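Local structure of Hen1 (Anabaena variabilis, 3JWH) at residues Gln172-Lys177 / Ala205-Arg210. The protein probably transfers a methyl group from S-adenosylmethionine to the 2'-hydroxyl of the 3'-terminal nucleotide of RNA. Residues are numbered along the deposited sequence; the frame is centred on the assembly and turned at random.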
ATOM      1  N   GLN A 172     -12.947   8.058  -2.790  1.00 31.19           N
ATOM      2  CA  GLN A 172     -12.683   9.389  -2.272  1.00 32.79           C
ATOM      3  C   GLN A 172     -13.481   9.750  -1.022  1.00 30.90           C
ATOM      4  O   GLN A 172     -12.999  10.504  -0.182  1.00 31.47           O
ATOM      5  CB  GLN A 172     -12.869  10.436  -3.377  1.00 34.38           C
ATOM      6  CG  GLN A 172     -11.622  10.539  -4.248  1.00 37.58           C
ATOM      7  CD  GLN A 172     -11.708  11.567  -5.355  1.00 39.50           C
ATOM      8  OE1 GLN A 172     -12.043  12.729  -5.122  1.00 41.06           O
ATOM      9  NE2 GLN A 172     -11.378  11.144  -6.574  1.00 40.56           N
ATOM     10  N   ASN A 173     -14.683   9.210  -0.883  1.00 30.44           N
ATOM     11  CA  ASN A 173     -15.484   9.481   0.307  1.00 30.02           C
ATOM     12  C   ASN A 173     -14.863   8.699   1.460  1.00 28.53           C
ATOM     13  O   ASN A 173     -14.814   9.171   2.596  1.00 28.64           O
ATOM     14  CB  ASN A 173     -16.936   9.018   0.128  1.00 31.74           C
ATOM     15  CG  ASN A 173     -17.692   9.826  -0.911  1.00 36.89           C
ATOM     16  OD1 ASN A 173     -17.384  10.999  -1.174  1.00 36.76           O
ATOM     17  ND2 ASN A 173     -18.716   9.202  -1.497  1.00 39.55           N
ATOM     18  N   TRP A 174     -14.406   7.488   1.153  1.00 27.39           N
ATOM     19  CA  TRP A 174     -13.775   6.630   2.142  1.00 24.90           C
ATOM     20  C   TRP A 174     -12.560   7.346   2.709  1.00 24.81           C
ATOM     21  O   TRP A 174     -12.392   7.417   3.928  1.00 25.77           O
ATOM     22  CB  TRP A 174     -13.320   5.311   1.515  1.00 23.60           C
ATOM     23  CG  TRP A 174     -12.465   4.492   2.448  1.00 23.05           C
ATOM     24  CD1 TRP A 174     -12.893   3.770   3.536  1.00 20.80           C
ATOM     25  CD2 TRP A 174     -11.034   4.404   2.449  1.00 21.03           C
ATOM     26  NE1 TRP A 174     -11.816   3.254   4.215  1.00 21.99           N
ATOM     27  CE2 TRP A 174     -10.662   3.628   3.574  1.00 20.78           C
ATOM     28  CE3 TRP A 174     -10.030   4.908   1.614  1.00 20.25           C
ATOM     29  CZ2 TRP A 174      -9.322   3.349   3.886  1.00 21.32           C
ATOM     30  CZ3 TRP A 174      -8.693   4.626   1.923  1.00 19.58           C
ATOM     31  CH2 TRP A 174      -8.354   3.857   3.050  1.00 18.56           C
ATOM     32  N   ALA A 175     -11.727   7.885   1.817  1.00 23.64           N
ATOM     33  CA  ALA A 175     -10.505   8.573   2.208  1.00 21.19           C
ATOM     34  C   ALA A 175     -10.751   9.883   2.930  1.00 22.26           C
ATOM     35  O   ALA A 175     -10.021  10.235   3.854  1.00 18.77           O
ATOM     36  CB  ALA A 175      -9.621   8.806   0.991  1.00 22.26           C
ATOM     37  N   ASN A 176     -11.768  10.617   2.500  1.00 25.30           N
ATOM     38  CA  ASN A 176     -12.082  11.875   3.145  1.00 26.47           C
ATOM     39  C   ASN A 176     -12.629  11.549   4.535  1.00 26.93           C
ATOM     40  O   ASN A 176     -12.334  12.254   5.497  1.00 29.94           O
ATOM     41  CB  ASN A 176     -13.109  12.674   2.330  1.00 27.19           C
ATOM     42  CG  ASN A 176     -12.498  13.313   1.089  1.00 29.58           C
ATOM     43  OD1 ASN A 176     -11.382  13.831   1.128  1.00 28.71           O
ATOM     44  ND2 ASN A 176     -13.242  13.296  -0.017  1.00 29.94           N
ATOM     45  N   LYS A 177     -13.412  10.485   4.641  1.00 26.66           N
ATOM     46  CA  LYS A 177     -13.946  10.087   5.942  1.00 30.16           C
ATOM     47  C   LYS A 177     -12.764   9.742   6.843  1.00 29.24           C
ATOM     48  O   LYS A 177     -12.856   9.891   8.053  1.00 31.11           O
ATOM     49  CB  LYS A 177     -14.870   8.867   5.833  1.00 31.30           C
ATOM     50  CG  LYS A 177     -16.325   9.169   5.495  1.00 35.86           C
ATOM     51  CD  LYS A 177     -17.097   9.662   6.702  1.00 40.80           C
ATOM     52  CE  LYS A 177     -18.543   9.971   6.337  1.00 43.83           C
ATOM     53  NZ  LYS A 177     -19.379  10.409   7.503  1.00 43.86           N
ATOM     54  N   ALA A 205      -4.212   7.021  -3.013  1.00 24.42           N
ATOM     55  CA  ALA A 205      -4.414   8.025  -1.991  1.00 21.13           C
ATOM     56  C   ALA A 205      -3.145   8.113  -1.161  1.00 22.74           C
ATOM     57  O   ALA A 205      -2.627   7.103  -0.691  1.00 21.77           O
ATOM     58  CB  ALA A 205      -5.586   7.660  -1.118  1.00 22.20           C
ATOM     59  N   VAL A 206      -2.620   9.322  -1.032  1.00 22.31           N
ATOM     60  CA  VAL A 206      -1.431   9.540  -0.235  1.00 21.71           C
ATOM     61  C   VAL A 206      -1.876  10.347   0.985  1.00 22.07           C
ATOM     62  O   VAL A 206      -2.215  11.524   0.867  1.00 22.14           O
ATOM     63  CB  VAL A 206      -0.350  10.324  -1.022  1.00 22.29           C
ATOM     64  CG1 VAL A 206       0.853  10.576  -0.139  1.00 23.06           C
ATOM     65  CG2 VAL A 206       0.088   9.522  -2.252  1.00 20.16           C
ATOM     66  N   PHE A 207      -1.915   9.691   2.145  1.00 18.94           N
ATOM     67  CA  PHE A 207      -2.296  10.337   3.395  1.00 16.87           C
ATOM     68  C   PHE A 207      -1.046  10.825   4.099  1.00 16.84           C
ATOM     69  O   PHE A 207      -0.071  10.086   4.232  1.00 18.21           O
ATOM     70  CB  PHE A 207      -3.001   9.360   4.333  1.00 14.06           C
ATOM     71  CG  PHE A 207      -4.328   8.886   3.845  1.00 13.02           C
ATOM     72  CD1 PHE A 207      -5.489   9.573   4.178  1.00 13.49           C
ATOM     73  CD2 PHE A 207      -4.427   7.706   3.129  1.00 11.90           C
ATOM     74  CE1 PHE A 207      -6.716   9.082   3.815  1.00 11.41           C
ATOM     75  CE2 PHE A 207      -5.648   7.208   2.763  1.00  8.18           C
ATOM     76  CZ  PHE A 207      -6.795   7.887   3.104  1.00 10.13           C
ATOM     77  N   ILE A 208      -1.065  12.066   4.554  1.00 17.24           N
ATOM     78  CA  ILE A 208       0.082  12.591   5.269  1.00 20.85           C
ATOM     79  C   ILE A 208      -0.384  13.001   6.660  1.00 20.78           C
ATOM     80  O   ILE A 208      -1.388  13.708   6.814  1.00 19.76           O
ATOM     81  CB  ILE A 208       0.706  13.787   4.540  1.00 24.34           C
ATOM     82  CG1 ILE A 208       1.293  13.310   3.208  1.00 28.12           C
ATOM     83  CG2 ILE A 208       1.808  14.420   5.395  1.00 22.25           C
ATOM     84  CD1 ILE A 208       1.950  14.405   2.407  1.00 30.97           C
ATOM     85  N   HIS A 209       0.336  12.543   7.677  1.00 20.31           N
ATOM     86  CA  HIS A 209      -0.046  12.857   9.042  1.00 20.05           C
ATOM     87  C   HIS A 209       0.102  14.340   9.324  1.00 19.02           C
ATOM     88  O   HIS A 209       1.054  14.972   8.892  1.00 19.16           O
ATOM     89  CB  HIS A 209       0.803  12.056  10.046  1.00 18.64           C
ATOM     90  CG  HIS A 209       0.225  12.017  11.426  1.00 16.99           C
ATOM     91  ND1 HIS A 209       0.095  13.143  12.214  1.00 16.36           N
ATOM     92  CD2 HIS A 209      -0.324  11.001  12.132  1.00 14.82           C
ATOM     93  CE1 HIS A 209      -0.520  12.821  13.339  1.00 15.95           C
ATOM     94  NE2 HIS A 209      -0.783  11.527  13.314  1.00 16.76           N
ATOM     95  N   ARG A 210      -0.862  14.896  10.041  1.00 19.77           N
ATOM     96  CA  ARG A 210      -0.793  16.291  10.418  1.00 24.15           C
ATOM     97  C   ARG A 210       0.343  16.494  11.436  1.00 27.97           C
ATOM     98  O   ARG A 210       0.708  15.566  12.163  1.00 29.36           O
ATOM     99  CB  ARG A 210      -2.128  16.712  11.024  1.00 22.96           C
ATOM    100  CG  ARG A 210      -3.271  16.663  10.026  1.00 24.33           C
ATOM    101  CD  ARG A 210      -4.627  16.968  10.661  1.00 27.22           C
ATOM    102  NE  ARG A 210      -5.692  16.805   9.678  1.00 28.47           N
ATOM    103  CZ  ARG A 210      -6.897  16.326   9.946  1.00 29.14           C
ATOM    104  NH1 ARG A 210      -7.213  15.964  11.183  1.00 32.96           N
ATOM    105  NH2 ARG A 210      -7.778  16.170   8.969  1.00 30.84           N
TER
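With CG of F207 set opposite its carbonyl carbon (chi1 -66°) and the W174 side chain swung out opposite its amide nitrogen (chi1 171°), the two aromatic groups meet where helix 168-181 packs on the seven-stranded mixed sheet of this Rossmann-like methyltransferase domain. Strand 202-209 is the antiparallel strand of the 3-2-1-4-5-7-6 order that marks the fold, lying between strands 135-141 and 184-188. F207 points from it toward the helix, and a flat, apolar ring suits this buried position, lined also by V136, V138 and V186. A175 suits the spot because its single methyl lets the ring come close: CB lies 3.6 Å from CZ of F207. W174 reaches the same ring with its benzo corner, CZ3 being 4.0 Å from CZ of F207; the planes stand at 87°, but the approach is oblique. Its indole can offer this carbon corner while NE1 donates a hydrogen bond to OE2 of E124 on helix 117-131, whose F128 packs edge-to-face with F207. Were F207 reduced to an alanine, the methyl of A175 and CZ3 of W174 would probably lose the ring edge they rest on, opening a gap between helix and strand. No hydrogen bond joins the two segments; the polar touch is the carbonyl O of A175, which lies in the plane of the F207 ring at its edge, 3.5 Å from CE1.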